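Side-chain contact in endosialidase (Enterobacteria phage phi92, PDB 4HIZ), which probably cleaves alpha-2,8 and alpha-2,9 linkages inside sialic acid polymers: residues T413-S416 against F417-E421. Sequence-based numbering, arbitrary orientation.
Sequences TERS and FGEWE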
loop_
_atom_site.group_PDB
_atom_site.type_symbol
_atom_site.label_atom_id
_atom_site.label_comp_id
_atom_site.label_asym_id
_atom_site.label_seq_id
_atom_site.Cartn_x
_atom_site.Cartn_y
_atom_site.Cartn_z
ATOM N N THR A 413 13.267 27.960 -2.386
ATOM C CA THR A 413 14.032 26.818 -2.934
ATOM C C THR A 413 14.411 27.144 -4.355
ATOM O O THR A 413 13.554 27.565 -5.129
ATOM C CB THR A 413 13.144 25.562 -2.935
ATOM O OG1 THR A 413 12.685 25.291 -1.600
ATOM C CG2 THR A 413 13.892 24.328 -3.471
ATOM N N GLU A 414 15.664 26.884 -4.746
ATOM C CA GLU A 414 15.986 27.080 -6.165
ATOM C C GLU A 414 15.404 25.894 -6.990
ATOM O O GLU A 414 15.144 24.813 -6.456
ATOM C CB GLU A 414 17.497 27.253 -6.376
ATOM C CG GLU A 414 18.277 25.993 -5.923
ATOM C CD GLU A 414 19.798 26.181 -5.928
ATOM O OE1 GLU A 414 20.291 27.248 -6.378
ATOM O OE2 GLU A 414 20.517 25.235 -5.489
ATOM N N ARG A 415 15.149 26.122 -8.276
ATOM C CA ARG A 415 14.506 25.117 -9.130
ATOM C C ARG A 415 15.489 23.994 -9.491
ATOM O O ARG A 415 15.077 22.849 -9.727
ATOM C CB ARG A 415 14.035 25.787 -10.436
ATOM C CG ARG A 415 12.984 26.861 -10.192
ATOM C CD ARG A 415 11.620 26.206 -10.045
ATOM N NE ARG A 415 10.679 27.271 -9.797
ATOM C CZ ARG A 415 9.385 27.207 -10.000
ATOM N NH1 ARG A 415 8.810 26.070 -10.427
ATOM N NH2 ARG A 415 8.680 28.298 -9.744
ATOM N N SER A 416 16.759 24.368 -9.572
ATOM C CA SER A 416 17.833 23.413 -9.894
ATOM C C SER A 416 19.112 23.941 -9.269
ATOM O O SER A 416 19.203 25.147 -8.978
ATOM C CB SER A 416 17.961 23.249 -11.428
ATOM O OG SER A 416 19.035 22.347 -11.732
ATOM N N PHE A 417 20.100 23.070 -9.037
ATOM C CA PHE A 417 21.275 23.511 -8.326
ATOM C C PHE A 417 21.951 24.722 -8.987
ATOM O O PHE A 417 22.133 24.765 -10.214
ATOM C CB PHE A 417 22.337 22.399 -8.204
ATOM C CG PHE A 417 23.543 22.866 -7.471
ATOM C CD1 PHE A 417 23.479 23.095 -6.099
ATOM C CD2 PHE A 417 24.718 23.187 -8.154
ATOM C CE1 PHE A 417 24.584 23.590 -5.403
ATOM C CE2 PHE A 417 25.819 23.699 -7.459
ATOM C CZ PHE A 417 25.747 23.891 -6.079
ATOM N N GLY A 418 22.321 25.694 -8.156
ATOM C CA GLY A 418 23.165 26.793 -8.583
ATOM C C GLY A 418 22.403 27.955 -9.224
ATOM O O GLY A 418 23.040 28.891 -9.716
ATOM N N GLU A 419 21.074 27.907 -9.245
ATOM C CA GLU A 419 20.303 29.025 -9.818
ATOM C C GLU A 419 20.011 30.118 -8.801
ATOM O O GLU A 419 19.558 31.212 -9.173
ATOM C CB GLU A 419 18.981 28.539 -10.430
ATOM C CG GLU A 419 19.170 27.576 -11.563
ATOM C CD GLU A 419 17.857 27.139 -12.198
ATOM O OE1 GLU A 419 16.774 27.634 -11.800
ATOM O OE2 GLU A 419 17.905 26.310 -13.126
ATOM N N TRP A 420 20.257 29.847 -7.520
ATOM C CA TRP A 420 19.802 30.804 -6.486
ATOM C C TRP A 420 20.472 32.182 -6.612
ATOM O O TRP A 420 19.813 33.252 -6.546
ATOM C CB TRP A 420 20.095 30.259 -5.084
ATOM C CG TRP A 420 19.560 31.140 -3.978
ATOM C CD1 TRP A 420 20.257 32.093 -3.307
ATOM C CD2 TRP A 420 18.251 31.087 -3.368
ATOM N NE1 TRP A 420 19.455 32.682 -2.346
ATOM C CE2 TRP A 420 18.227 32.061 -2.351
ATOM C CE3 TRP A 420 17.097 30.336 -3.611
ATOM C CZ2 TRP A 420 17.079 32.312 -1.570
ATOM C CZ3 TRP A 420 15.968 30.560 -2.824
ATOM C CH2 TRP A 420 15.968 31.548 -1.824
ATOM N N GLU A 421 21.785 32.163 -6.753
ATOM C CA GLU A 421 22.552 33.413 -6.731
ATOM C C GLU A 421 22.221 34.326 -7.904
ATOM O O GLU A 421 21.950 33.876 -9.022
ATOM C CB GLU A 421 24.059 33.107 -6.739
ATOM C CG GLU A 421 24.589 32.403 -5.451
ATOM C CD GLU A 421 24.571 30.877 -5.485
ATOM O OE1 GLU A 421 23.800 30.273 -6.280
ATOM O OE2 GLU A 421 25.358 30.306 -4.686
HETATM O O HOH W 1 15.807 28.608 -9.433
#
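The carboxylate of E414 bonds to the N-H of G418 within the type II beta turn S416 to E419 and to that of W420 just after it, in the connection between strands 407-413 and 435-442 of the beta-propeller domain. The shortest of these bonds runs from W420 N to E414 OE1 at 2.8 Å; it reaches the oxygen nearly along the C-O axis, although the N-H itself is bent, at 137°. G418 N is shared weakly by both oxygens, 3.1 Å from E414 OE1 and 3.3 Å from E414 OE2, the latter being the straighter at 156°. The carboxylate is brought to these N-H groups by a CG lying between the backbone N and the carbonyl carbon (chi1 62°), with the chain extended beyond it. E414 OE2 also forms a salt bridge with R435, which probably offsets the negative charge in this buried place.

The turn's own closing bond, E419 N to S416 O, is weak at 3.3 Å, and G418 takes the third position of the turn, with positive phi. On the W420 side, the indole brings its edge, not its face, to the backbone: CZ3 lies 3.8 Å from T413 N.

S416 OG hydrogen-bonds to T432 OG1 and to the carbonyl O of N427. Both oxygens of the E419 carboxylate have partners. OE2 bonds to N427 N and forms a salt bridge with R428. E419 OE1 accepts from a water at 2.7 Å, and that same water receives the N-H of R415, 2.8 Å from R415 N.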